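Local coordinates for protein alpha-1,2-mannosidase (Bacteroides thetaiotaomicron, PDB 2WW2) that hydrolyses alpha-mannosides with inversion of the anomeric configuration, as a member of the calcium-dependent glycoside hydrolase family 92 from a human gut symbiont, at residues Gln411-Arg415 and Gly423-Phe427; Tyr481-Tyr485 and Ser534-Gly538. Residues are numbered along the deposited sequence.

Contact 1. Residues Gln411-Arg415 and Gly423-Phe427; sequences QTQAR and GRDGF
A helix-loop-helix connection in the catalytic domain is closed where the chain leaving helix 401-413 meets the loop entering helix 427-433. One beta bridge pairs Arg415 with Gly423 (CA-CA 4.2 Å), and Arg424 N donates to Ala414 O at 2.9 Å. Gly423 suits this bridge because a CB would clash with Ala414 O and Arg415 CA and also jam against the preceding carbonyl. A type II turn, Arg424 to Phe427, follows, with Gly426 at its positive-phi position and at the N-cap. Phe427 (chi1 p, chi2 90°) points toward 411-415, its flat ring fitting one face against Gln413 O and Ala414 N. Arg424 (t, t, m) salt-bridges Asp455 and meets Tyr430 by cation-pi, while Thr412 CG2 sits over one guanidinium face, 3.5 Å from Arg424 NH2. Thr412, chi1 p, bonds OG1 to Ile409 O. Asp425 (chi1 t) pairs OD2 with Lys447; long Arg415 (chi1 t, chi2 -149°, chi3 p) reaches the other oxygen in a salt bridge, Arg415 NH1 to Asp425 OD1 3.0 Å.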
loop_
_atom_site.group_PDB
_atom_site.type_symbol
_atom_site.label_atom_id
_atom_site.label_comp_id
_atom_site.label_asym_id
_atom_site.label_seq_id
_atom_site.Cartn_x
_atom_site.Cartn_y
_atom_site.Cartn_z
ATOM N N GLN A 411 38.183 -19.218 -3.623
ATOM C CA GLN A 411 36.743 -18.996 -3.614
ATOM C C GLN A 411 36.380 -17.664 -4.304
ATOM O O GLN A 411 35.276 -17.509 -4.835
ATOM C CB GLN A 411 36.228 -19.020 -2.165
ATOM C CG GLN A 411 34.709 -19.197 -2.020
ATOM C CD GLN A 411 34.263 -20.638 -2.210
ATOM O OE1 GLN A 411 35.056 -21.507 -2.593
ATOM N NE2 GLN A 411 32.986 -20.904 -1.925
ATOM N N THR A 412 37.304 -16.711 -4.308
ATOM C CA THR A 412 37.038 -15.406 -4.902
ATOM C C THR A 412 37.624 -15.290 -6.306
ATOM O O THR A 412 37.396 -14.293 -6.983
ATOM C CB THR A 412 37.675 -14.270 -4.076
ATOM O OG1 THR A 412 39.104 -14.328 -4.223
ATOM C CG2 THR A 412 37.306 -14.383 -2.594
ATOM N N GLN A 413 38.397 -16.287 -6.731
ATOM C CA GLN A 413 39.112 -16.200 -8.008
ATOM C C GLN A 413 38.745 -17.330 -8.961
ATOM O O GLN A 413 39.442 -17.574 -9.957
ATOM C CB GLN A 413 40.619 -16.209 -7.762
ATOM C CG GLN A 413 41.084 -14.990 -6.984
ATOM C CD GLN A 413 40.970 -13.708 -7.791
ATOM O OE1 GLN A 413 40.225 -12.787 -7.437
ATOM N NE2 GLN A 413 41.694 -13.648 -8.884
ATOM N N ALA A 414 37.649 -18.016 -8.646
ATOM C CA ALA A 414 37.136 -19.090 -9.483
ATOM C C ALA A 414 35.652 -19.290 -9.187
ATOM O O ALA A 414 35.135 -18.803 -8.189
ATOM C CB ALA A 414 37.890 -20.389 -9.222
ATOM N N ARG A 415 34.980 -20.026 -10.064
ATOM C CA ARG A 415 33.586 -20.373 -9.872
ATOM C C ARG A 415 33.361 -21.767 -10.423
ATOM O O ARG A 415 33.964 -22.158 -11.431
ATOM C CB ARG A 415 32.673 -19.385 -10.605
ATOM C CG ARG A 415 31.263 -19.326 -10.025
ATOM C CD ARG A 415 30.230 -19.006 -11.099
ATOM N NE ARG A 415 29.929 -20.169 -11.932
ATOM C CZ ARG A 415 29.002 -20.181 -12.887
ATOM N NH1 ARG A 415 28.280 -19.087 -13.135
ATOM N NH2 ARG A 415 28.792 -21.291 -13.590
ATOM N N GLY A 423 31.944 -20.829 -5.317
ATOM C CA GLY A 423 32.976 -19.899 -5.767
ATOM C C GLY A 423 32.339 -18.519 -5.930
ATOM O O GLY A 423 31.395 -18.185 -5.215
ATOM N N ARG A 424 32.826 -17.730 -6.888
ATOM C CA ARG A 424 32.394 -16.345 -7.016
ATOM C C ARG A 424 31.847 -16.025 -8.405
ATOM O O ARG A 424 32.595 -15.734 -9.336
ATOM C CB ARG A 424 33.546 -15.380 -6.685
ATOM C CG ARG A 424 33.143 -13.894 -6.755
ATOM C CD ARG A 424 34.264 -12.977 -6.221
ATOM N NE ARG A 424 34.263 -12.959 -4.759
ATOM C CZ ARG A 424 34.798 -11.988 -4.012
ATOM N NH1 ARG A 424 35.415 -10.950 -4.581
ATOM N NH2 ARG A 424 34.719 -12.060 -2.691
ATOM N N ASP A 425 30.529 -16.065 -8.536
ATOM C CA ASP A 425 29.910 -15.728 -9.811
ATOM C C ASP A 425 30.241 -14.272 -10.169
ATOM O O ASP A 425 30.041 -13.354 -9.359
ATOM C CB ASP A 425 28.393 -15.919 -9.709
ATOM C CG ASP A 425 27.717 -15.939 -11.069
ATOM O OD1 ASP A 425 28.389 -16.295 -12.066
ATOM O OD2 ASP A 425 26.513 -15.609 -11.136
ATOM N N GLY A 426 30.750 -14.069 -11.377
ATOM C CA GLY A 426 31.101 -12.729 -11.837
ATOM C C GLY A 426 32.458 -12.206 -11.387
ATOM O O GLY A 426 32.699 -11.007 -11.446
ATOM N N PHE A 427 33.357 -13.087 -10.952
ATOM C CA PHE A 427 34.600 -12.601 -10.336
ATOM C C PHE A 427 35.464 -11.839 -11.331
ATOM O O PHE A 427 36.160 -10.893 -10.962
ATOM C CB PHE A 427 35.397 -13.729 -9.653
ATOM C CG PHE A 427 36.034 -14.677 -10.600
ATOM C CD1 PHE A 427 37.314 -14.441 -11.072
ATOM C CD2 PHE A 427 35.354 -15.802 -11.036
ATOM C CE1 PHE A 427 37.906 -15.314 -11.952
ATOM C CE2 PHE A 427 35.940 -16.680 -11.910
ATOM C CZ PHE A 427 37.225 -16.435 -12.373
HETATM O O HOH W 1 37.208 -11.464 -6.886
#

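Contact 2. Residues Tyr481-Tyr485 and Ser534-Gly538; sequences YRNLY and SELMG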
loop_
_atom_site.group_PDB
_atom_site.type_symbol
_atom_site.label_atom_id
_atom_site.label_comp_id
_atom_site.label_asym_id
_atom_site.label_seq_id
_atom_site.Cartn_x
_atom_site.Cartn_y
_atom_site.Cartn_z
ATOM N N TYR A 481 31.668 -1.524 -2.295
ATOM C CA TYR A 481 30.262 -1.137 -2.147
ATOM C C TYR A 481 30.019 0.281 -2.666
ATOM O O TYR A 481 28.923 0.604 -3.170
ATOM C CB TYR A 481 29.782 -1.246 -0.689
ATOM C CG TYR A 481 30.454 -0.292 0.272
ATOM C CD1 TYR A 481 29.941 0.978 0.481
ATOM C CD2 TYR A 481 31.604 -0.662 0.967
ATOM C CE1 TYR A 481 30.549 1.860 1.359
ATOM C CE2 TYR A 481 32.233 0.220 1.856
ATOM C CZ TYR A 481 31.697 1.479 2.037
ATOM O OH TYR A 481 32.291 2.363 2.903
ATOM N N ARG A 482 31.019 1.143 -2.512
ATOM C CA ARG A 482 30.864 2.531 -2.959
ATOM C C ARG A 482 30.621 2.652 -4.461
ATOM O O ARG A 482 30.093 3.657 -4.937
ATOM C CB ARG A 482 32.086 3.377 -2.572
ATOM C CG ARG A 482 32.398 3.424 -1.072
ATOM C CD ARG A 482 33.585 4.379 -0.851
ATOM N NE ARG A 482 34.129 4.403 0.509
ATOM C CZ ARG A 482 33.651 5.131 1.530
ATOM N NH1 ARG A 482 32.567 5.896 1.397
ATOM N NH2 ARG A 482 34.270 5.089 2.711
ATOM N N ASN A 483 31.034 1.645 -5.217
ATOM C CA ASN A 483 30.993 1.733 -6.655
ATOM C C ASN A 483 29.570 1.601 -7.189
ATOM O O ASN A 483 29.320 1.874 -8.360
ATOM C CB ASN A 483 31.888 0.654 -7.281
ATOM C CG ASN A 483 33.361 0.918 -7.057
ATOM O OD1 ASN A 483 33.791 2.072 -7.031
ATOM N ND2 ASN A 483 34.146 -0.143 -6.893
ATOM N N LEU A 484 28.634 1.183 -6.336
ATOM C CA LEU A 484 27.245 1.047 -6.781
ATOM C C LEU A 484 26.265 2.010 -6.103
ATOM O O LEU A 484 25.063 1.980 -6.364
ATOM C CB LEU A 484 26.765 -0.407 -6.632
ATOM C CG LEU A 484 27.500 -1.383 -7.559
ATOM C CD1 LEU A 484 27.003 -2.819 -7.342
ATOM C CD2 LEU A 484 27.374 -0.970 -9.019
ATOM N N TYR A 485 26.784 2.875 -5.246
ATOM C CA TYR A 485 25.960 3.899 -4.634
ATOM C C TYR A 485 25.676 5.008 -5.660
ATOM O O TYR A 485 26.596 5.607 -6.217
ATOM C CB TYR A 485 26.645 4.450 -3.387
ATOM C CG TYR A 485 25.753 5.363 -2.583
ATOM C CD1 TYR A 485 24.843 4.840 -1.677
ATOM C CD2 TYR A 485 25.818 6.747 -2.734
ATOM C CE1 TYR A 485 24.031 5.665 -0.935
ATOM C CE2 TYR A 485 24.997 7.586 -1.999
ATOM C CZ TYR A 485 24.102 7.034 -1.104
ATOM O OH TYR A 485 23.284 7.833 -0.347
ATOM N N SER A 534 27.649 5.918 6.054
ATOM C CA SER A 534 27.113 7.212 6.445
ATOM C C SER A 534 27.759 8.320 5.617
ATOM O O SER A 534 27.102 9.299 5.288
ATOM C CB SER A 534 27.263 7.485 7.941
ATOM O OG SER A 534 28.541 7.987 8.238
ATOM N N GLU A 535 29.028 8.155 5.261
ATOM C CA GLU A 535 29.692 9.131 4.393
ATOM C C GLU A 535 28.987 9.229 3.047
ATOM O O GLU A 535 28.773 10.323 2.526
ATOM C CB GLU A 535 31.157 8.765 4.145
ATOM C CG GLU A 535 32.068 9.003 5.319
ATOM C CD GLU A 535 33.483 8.491 5.070
ATOM O OE1 GLU A 535 34.322 8.639 5.985
ATOM O OE2 GLU A 535 33.750 7.932 3.970
ATOM N N LEU A 536 28.663 8.084 2.465
ATOM C CA LEU A 536 27.911 8.072 1.225
ATOM C C LEU A 536 26.589 8.818 1.406
ATOM O O LEU A 536 26.176 9.570 0.533
ATOM C CB LEU A 536 27.636 6.628 0.768
ATOM C CG LEU A 536 28.860 5.827 0.316
ATOM C CD1 LEU A 536 28.457 4.420 -0.073
ATOM C CD2 LEU A 536 29.587 6.518 -0.837
ATOM N N MET A 537 25.925 8.592 2.533
ATOM C CA MET A 537 24.599 9.152 2.762
ATOM C C MET A 537 24.634 10.640 3.139
ATOM O O MET A 537 23.585 11.279 3.258
ATOM C CB MET A 537 23.876 8.366 3.854
ATOM C CG MET A 537 23.493 6.950 3.446
ATOM S SD MET A 537 22.592 6.134 4.743
ATOM C CE MET A 537 22.138 4.595 3.937
ATOM N N GLY A 538 25.830 11.175 3.345
ATOM C CA GLY A 538 25.983 12.585 3.676
ATOM C C GLY A 538 26.233 12.860 5.149
ATOM O O GLY A 538 26.280 14.012 5.557
HETATM O O HOH W 2 23.258 10.263 -0.819
#
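Leu536, near the end of helix 530-537, projects between Tyr481, in the 3-10 turn 481-483, and Tyr485 just after it. Its CB lies 3.8 Å from the centroid of the Tyr485 ring, only 4° off the normal, a CH-pi contact, while Leu536 CD1 meets the edge of Tyr481 at CE1 (3.6 Å) and also Tyr485 CB (3.8 Å). With CD2 beside Arg482, leucine fills the gap. The polar groups are served around this apolar contact. Arg482 NH2 donates to Glu535 OE2 at 3.2 Å in a salt bridge, and the guanidinium also has a weak bond to Gly532 O. The long arginine reaches the exposed Glu535, while Arg482 NH1 lies 3.8 Å from Leu536 CD2. Tyr481 OH bonds to Asp529. Tyr485 OH lies 2.5 Å from water 2, which donates to Leu536 O at 3.3 Å, and has a weak bond with Arg546. Within the first segment, Leu484 N reaches Tyr481 O at 3.2 Å; at the helix end, Gly538 N reaches Glu535 O, also at 3.2 Å. With positive phi, favourable for glycine, Gly538 closes the helix in a Schellman motif, so the contact packs a helix C-terminus against a 3-10 turn and the Tyr485 that follows it.

Both contacts belong to the catalytic domain of this GH92 enzyme and come in series, contact 1 closing before contact 2 opens. Their centres are 24 Å apart, their nearest atoms about 10 Å, and they do not touch. Both lie on the same side of the chain's centre, their own centres about 25 and 31 Å from it. Both touch helix 444-465: Thr412 and Arg424 pack on it from contact 1, Tyr481 and Leu484 from contact 2. Contact 1 closes a short connection of seven residues, whereas contact 2 joins parts separated by 48. Together they show local and longer-range packing around one shared helix.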